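Local coordinates for 3-keto-5-aminohexanoate cleavage protein (Burkholderia xenovorans LB400, PDB 3E02), which probably cleaves 3-keto-5-aminohexanoate as a zinc-dependent, beta-keto acid cleavage enzyme built on a TIM-barrel fold, at residues H216-A221 / Y229-L234; F243-A248 / E285-D290. All coordinates share one frame; numbering follows the deposited sequence.

Contact 1: residues H216-A221 / Y229-L234; sequences HMRTIA and YYLSVL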
loop_
_atom_site.group_PDB
_atom_site.type_symbol
_atom_site.label_atom_id
_atom_site.label_comp_id
_atom_site.label_asym_id
_atom_site.label_seq_id
_atom_site.Cartn_x
_atom_site.Cartn_y
_atom_site.Cartn_z
ATOM N N HIS A 216 1.578 -2.012 -5.897
ATOM C CA HIS A 216 0.124 -1.904 -5.900
ATOM C C HIS A 216 -0.500 -2.779 -6.986
ATOM O O HIS A 216 -1.448 -3.500 -6.711
ATOM C CB HIS A 216 -0.362 -0.458 -6.033
ATOM C CG HIS A 216 -1.856 -0.337 -6.020
ATOM N ND1 HIS A 216 -2.610 -0.542 -4.883
ATOM C CD2 HIS A 216 -2.735 -0.064 -7.012
ATOM C CE1 HIS A 216 -3.890 -0.391 -5.178
ATOM N NE2 HIS A 216 -3.991 -0.094 -6.464
HETATM N N MSE A 217 0.037 -2.699 -8.206
HETATM C CA MSE A 217 -0.451 -3.527 -9.310
HETATM C C MSE A 217 -0.293 -5.025 -9.015
HETATM O O MSE A 217 -1.190 -5.807 -9.346
HETATM C CB MSE A 217 0.207 -3.125 -10.629
HETATM C CG MSE A 217 -0.316 -1.793 -11.159
HETATM SE SE MSE A 217 0.445 -1.335 -12.862
HETATM C CE MSE A 217 -0.714 -2.436 -13.959
ATOM N N ARG A 218 0.799 -5.420 -8.345
ATOM C CA ARG A 218 0.965 -6.829 -7.962
ATOM C C ARG A 218 -0.117 -7.247 -6.946
ATOM O O ARG A 218 -0.669 -8.348 -7.047
ATOM C CB ARG A 218 2.359 -7.145 -7.416
ATOM C CG ARG A 218 2.531 -8.663 -7.359
ATOM C CD ARG A 218 3.760 -9.153 -6.790
ATOM N NE ARG A 218 4.000 -8.710 -5.417
ATOM C CZ ARG A 218 4.916 -9.249 -4.620
ATOM N NH1 ARG A 218 5.630 -10.300 -5.016
ATOM N NH2 ARG A 218 5.082 -8.762 -3.400
ATOM N N THR A 219 -0.426 -6.370 -5.984
ATOM C CA THR A 219 -1.469 -6.632 -4.978
ATOM C C THR A 219 -2.848 -6.826 -5.610
ATOM O O THR A 219 -3.582 -7.765 -5.255
ATOM C CB THR A 219 -1.513 -5.498 -3.925
ATOM O OG1 THR A 219 -0.252 -5.480 -3.261
ATOM C CG2 THR A 219 -2.606 -5.702 -2.904
ATOM N N ILE A 220 -3.170 -5.958 -6.558
ATOM C CA ILE A 220 -4.436 -6.037 -7.291
ATOM C C ILE A 220 -4.482 -7.282 -8.177
ATOM O O ILE A 220 -5.499 -7.988 -8.180
ATOM C CB ILE A 220 -4.700 -4.739 -8.102
ATOM C CG1 ILE A 220 -4.876 -3.542 -7.145
ATOM C CG2 ILE A 220 -5.922 -4.892 -9.003
ATOM C CD1 ILE A 220 -5.979 -3.693 -6.066
ATOM N N ALA A 221 -3.392 -7.560 -8.899
ATOM C CA ALA A 221 -3.294 -8.769 -9.754
ATOM C C ALA A 221 -3.445 -10.042 -8.913
ATOM O O ALA A 221 -4.125 -10.981 -9.338
ATOM C CB ALA A 221 -1.992 -8.793 -10.535
ATOM N N TYR A 229 -1.129 -16.138 -12.769
ATOM C CA TYR A 229 -0.389 -15.176 -13.596
ATOM C C TYR A 229 1.111 -15.077 -13.311
ATOM O O TYR A 229 1.567 -15.379 -12.213
ATOM C CB TYR A 229 -1.026 -13.773 -13.494
ATOM C CG TYR A 229 -0.602 -12.942 -12.309
ATOM C CD1 TYR A 229 -1.209 -13.097 -11.060
ATOM C CD2 TYR A 229 0.413 -11.980 -12.432
ATOM C CE1 TYR A 229 -0.815 -12.341 -9.964
ATOM C CE2 TYR A 229 0.814 -11.213 -11.345
ATOM C CZ TYR A 229 0.198 -11.389 -10.113
ATOM O OH TYR A 229 0.603 -10.632 -9.051
ATOM N N TYR A 230 1.847 -14.622 -14.329
ATOM C CA TYR A 230 3.260 -14.262 -14.201
ATOM C C TYR A 230 3.327 -12.758 -14.341
ATOM O O TYR A 230 2.653 -12.192 -15.211
ATOM C CB TYR A 230 4.115 -14.851 -15.302
ATOM C CG TYR A 230 4.368 -16.297 -15.142
ATOM C CD1 TYR A 230 5.270 -16.759 -14.175
ATOM C CD2 TYR A 230 3.741 -17.228 -15.970
ATOM C CE1 TYR A 230 5.519 -18.110 -14.030
ATOM C CE2 TYR A 230 3.985 -18.566 -15.829
ATOM C CZ TYR A 230 4.870 -19.007 -14.872
ATOM O OH TYR A 230 5.080 -20.350 -14.755
ATOM N N LEU A 231 4.134 -12.128 -13.490
ATOM C CA LEU A 231 4.376 -10.688 -13.528
ATOM C C LEU A 231 5.584 -10.442 -14.423
ATOM O O LEU A 231 6.575 -11.177 -14.338
ATOM C CB LEU A 231 4.702 -10.154 -12.125
ATOM C CG LEU A 231 5.077 -8.675 -11.956
ATOM C CD1 LEU A 231 3.901 -7.779 -12.357
ATOM C CD2 LEU A 231 5.571 -8.382 -10.541
ATOM N N SER A 232 5.470 -9.450 -15.312
ATOM C CA SER A 232 6.606 -8.925 -16.060
ATOM C C SER A 232 6.510 -7.398 -15.956
ATOM O O SER A 232 5.417 -6.829 -15.719
ATOM C CB SER A 232 6.650 -9.428 -17.500
ATOM O OG SER A 232 7.875 -9.044 -18.123
ATOM N N VAL A 233 7.649 -6.734 -16.101
ATOM C CA VAL A 233 7.725 -5.289 -15.959
ATOM C C VAL A 233 8.635 -4.660 -17.024
ATOM O O VAL A 233 9.669 -5.231 -17.384
ATOM C CB VAL A 233 8.261 -4.892 -14.539
ATOM C CG1 VAL A 233 8.597 -3.417 -14.439
ATOM C CG2 VAL A 233 7.266 -5.298 -13.415
ATOM N N LEU A 234 8.192 -3.518 -17.544
ATOM C CA LEU A 234 9.025 -2.639 -18.375
ATOM C C LEU A 234 8.833 -1.234 -17.818
ATOM O O LEU A 234 7.756 -0.908 -17.276
ATOM C CB LEU A 234 8.642 -2.692 -19.855
ATOM C CG LEU A 234 7.502 -1.825 -20.409
ATOM C CD1 LEU A 234 7.961 -0.371 -20.684
ATOM C CD2 LEU A 234 6.923 -2.421 -21.665
#
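Ala221 lays its methyl over one face of the Tyr229 ring: CB stands 3.9 Å from the ring centroid, the geometry of a CH-pi contact. The shortest approach within it is Ala221 CB to Tyr229 CZ at 3.4 Å. The CB of Tyr229 points toward the helix, and with CG between the backbone N and the carbonyl carbon (chi1 84°) the ring lies along the Ala221 methyl. Its phenol end then meets the base of Arg218, with Tyr229 OH 3.2 Å from Arg218 CG. The two side chains cross at about a right angle, and guanidinium and ring planes stand 88° apart, so the guanidinium does not stack on the ring. Further along the strand, Leu231 CD2 touches Arg218 CD at 4.2 Å. The short segments run nearly antiparallel (165°) with axes 10.5 Å apart, as expected where the helix of a beta-alpha-beta unit returns over its sheet, here between strands 195-201 and 229-235. Tyr229 OH hydrogen-bonds Asp222 OD1, and Arg218 NH2 forms a salt bridge with Glu212 of the fourth subunit. The interface itself is van der Waals and CH-pi packing, although the Tyr229 oxygen is among the touching atoms; Arg218 contributes methylenes while its charged end pairs with another subunit.

Contact 2: residues F243-A248 / E285-D290; sequences FVTMSA and EELSLD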
loop_
_atom_site.group_PDB
_atom_site.type_symbol
_atom_site.label_atom_id
_atom_site.label_comp_id
_atom_site.label_asym_id
_atom_site.label_seq_id
_atom_site.Cartn_x
_atom_site.Cartn_y
_atom_site.Cartn_z
ATOM N N PHE A 243 13.221 -0.475 -12.207
ATOM C CA PHE A 243 11.921 -1.185 -12.263
ATOM C C PHE A 243 12.028 -2.677 -12.542
ATOM O O PHE A 243 11.371 -3.450 -11.863
ATOM C CB PHE A 243 10.919 -0.513 -13.204
ATOM C CG PHE A 243 10.077 0.490 -12.502
ATOM C CD1 PHE A 243 10.631 1.685 -12.045
ATOM C CD2 PHE A 243 8.759 0.194 -12.182
ATOM C CE1 PHE A 243 9.855 2.603 -11.331
ATOM C CE2 PHE A 243 7.982 1.099 -11.474
ATOM C CZ PHE A 243 8.526 2.286 -11.040
ATOM N N VAL A 244 12.851 -3.072 -13.510
ATOM C CA VAL A 244 13.031 -4.500 -13.803
ATOM C C VAL A 244 13.776 -5.209 -12.660
ATOM O O VAL A 244 13.513 -6.376 -12.431
ATOM C CB VAL A 244 13.652 -4.789 -15.175
ATOM C CG1 VAL A 244 12.717 -4.252 -16.287
ATOM C CG2 VAL A 244 15.074 -4.221 -15.317
ATOM N N THR A 245 14.686 -4.512 -11.961
ATOM C CA THR A 245 15.357 -5.080 -10.767
ATOM C C THR A 245 14.305 -5.318 -9.667
ATOM O O THR A 245 14.286 -6.380 -9.025
ATOM C CB THR A 245 16.507 -4.211 -10.281
ATOM O OG1 THR A 245 17.445 -4.056 -11.356
ATOM C CG2 THR A 245 17.217 -4.838 -9.053
HETATM N N MSE A 246 13.427 -4.334 -9.462
HETATM C CA MSE A 246 12.306 -4.442 -8.505
HETATM C C MSE A 246 11.447 -5.676 -8.868
HETATM O O MSE A 246 11.098 -6.482 -7.997
HETATM C CB MSE A 246 11.504 -3.117 -8.522
HETATM C CG MSE A 246 10.559 -2.794 -7.372
HETATM SE SE MSE A 246 10.649 -0.781 -7.121
HETATM C CE MSE A 246 10.281 -0.232 -8.819
ATOM N N SER A 247 11.126 -5.833 -10.158
ATOM C CA SER A 247 10.340 -7.000 -10.612
ATOM C C SER A 247 11.026 -8.320 -10.208
ATOM O O SER A 247 10.388 -9.202 -9.613
ATOM C CB SER A 247 10.123 -6.983 -12.117
ATOM O OG SER A 247 9.230 -8.003 -12.506
ATOM N N ALA A 248 12.324 -8.428 -10.511
ATOM C CA ALA A 248 13.128 -9.625 -10.147
ATOM C C ALA A 248 13.009 -9.937 -8.650
ATOM O O ALA A 248 12.736 -11.072 -8.278
ATOM C CB ALA A 248 14.605 -9.436 -10.535
ATOM N N GLU A 285 22.031 -12.175 -11.413
ATOM C CA GLU A 285 23.051 -13.075 -10.884
ATOM C C GLU A 285 23.602 -12.594 -9.543
ATOM O O GLU A 285 23.810 -13.420 -8.649
ATOM C CB GLU A 285 24.144 -13.313 -11.924
ATOM C CG GLU A 285 23.597 -14.178 -13.080
ATOM C CD GLU A 285 24.523 -14.295 -14.290
ATOM O OE1 GLU A 285 25.640 -13.712 -14.289
ATOM O OE2 GLU A 285 24.098 -14.979 -15.253
ATOM N N GLU A 286 23.783 -11.275 -9.389
ATOM C CA GLU A 286 24.215 -10.684 -8.090
ATOM C C GLU A 286 23.214 -10.961 -6.963
ATOM O O GLU A 286 23.616 -11.168 -5.815
ATOM C CB GLU A 286 24.412 -9.164 -8.177
ATOM C CG GLU A 286 25.502 -8.683 -9.122
ATOM C CD GLU A 286 26.916 -8.978 -8.680
ATOM O OE1 GLU A 286 27.152 -9.677 -7.678
ATOM O OE2 GLU A 286 27.816 -8.494 -9.379
ATOM N N LEU A 287 21.926 -10.971 -7.315
ATOM C CA LEU A 287 20.840 -11.294 -6.393
ATOM C C LEU A 287 20.614 -12.805 -6.174
ATOM O O LEU A 287 19.635 -13.191 -5.510
ATOM C CB LEU A 287 19.552 -10.629 -6.891
ATOM C CG LEU A 287 19.542 -9.104 -6.879
ATOM C CD1 LEU A 287 18.362 -8.567 -7.690
ATOM C CD2 LEU A 287 19.485 -8.614 -5.414
ATOM N N SER A 288 21.511 -13.657 -6.701
ATOM C CA SER A 288 21.409 -15.105 -6.596
ATOM C C SER A 288 20.141 -15.643 -7.270
ATOM O O SER A 288 19.553 -16.618 -6.808
ATOM C CB SER A 288 21.556 -15.577 -5.130
ATOM O OG SER A 288 22.849 -15.288 -4.631
ATOM N N LEU A 289 19.725 -14.988 -8.354
ATOM C CA LEU A 289 18.554 -15.387 -9.133
ATOM C C LEU A 289 19.098 -15.955 -10.449
ATOM O O LEU A 289 20.308 -15.909 -10.688
ATOM C CB LEU A 289 17.570 -14.224 -9.315
ATOM C CG LEU A 289 17.018 -13.620 -8.013
ATOM C CD1 LEU A 289 16.239 -12.352 -8.287
ATOM C CD2 LEU A 289 16.162 -14.585 -7.224
ATOM N N ASP A 290 18.211 -16.541 -11.255
ATOM C CA ASP A 290 18.642 -17.119 -12.533
ATOM C C ASP A 290 17.594 -16.894 -13.611
ATOM O O ASP A 290 16.407 -16.639 -13.333
ATOM C CB ASP A 290 18.989 -18.605 -12.354
ATOM C CG ASP A 290 19.819 -19.191 -13.515
ATOM O OD1 ASP A 290 20.387 -18.444 -14.358
ATOM O OD2 ASP A 290 19.899 -20.435 -13.570
#
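Residues 243-248 are regular helix, held by Ser247 N to Phe243 O and Ala248 N to Val244 O bonds, whereas 285-290 catch the end of another helix and the loop that leaves it. The nearest pair of CA atoms, those of Ala248 and Leu289, lie 8.0 Å apart. The backbone leaves the helix at Leu287, and Ser288 follows with a positive phi of 62° as the C-prime residue of a Schellman motif: Ser288 N bonds to Glu285 O at 3.0 Å, and Leu289 N returns to Ile284 O. This reversal leaves Leu287 and Leu289, one on each side of Ser288 in sequence, both directing their CB atoms at helix 240-249. In the TIM-barrel fold of this family the pairing joins two helices of the outer layer, helix 240-249 and the C-terminal end of helix 273-286. Leu289 makes the closer approach, its CD1 lying 3.7 Å from Ala248 O and 4.0 Å from Ala248 CB. Leu287 CD1 lies 4.1 Å from Thr245 CG2, the two side chains crossing at about a right angle. In Thr245, chi1 of -58° puts OG1 beside the backbone N, where it bonds Met241 O one turn earlier, and leaves CG2 anti to that N. Ile8 touches both Ala248 and Leu289. Thr245 of the fourth subunit packs on its counterpart here, and Ser288 OG hydrogen-bonds Lys266 N of that same subunit.

Contact 1 and contact 2 follow in series along the chain, with centres about 15 Å apart, and strand 229-235 is followed by helix 240-249. They meet through the strand: Val233 O lies 3.4 Å from Val244 CG1, Val233 CG2 is 3.5 Å from Ser247 OG, and Leu231 CD2 comes within 4.2 Å of Ser247 OG. The strand therefore packs on helix 211-225 in contact 1 and also, chiefly through Val233, on the helix that enters contact 2. Both contacts lie away from the zinc site of His50, His52 and Glu259; they are packing contacts of the barrel wall, with residues that also touch the fourth subunit.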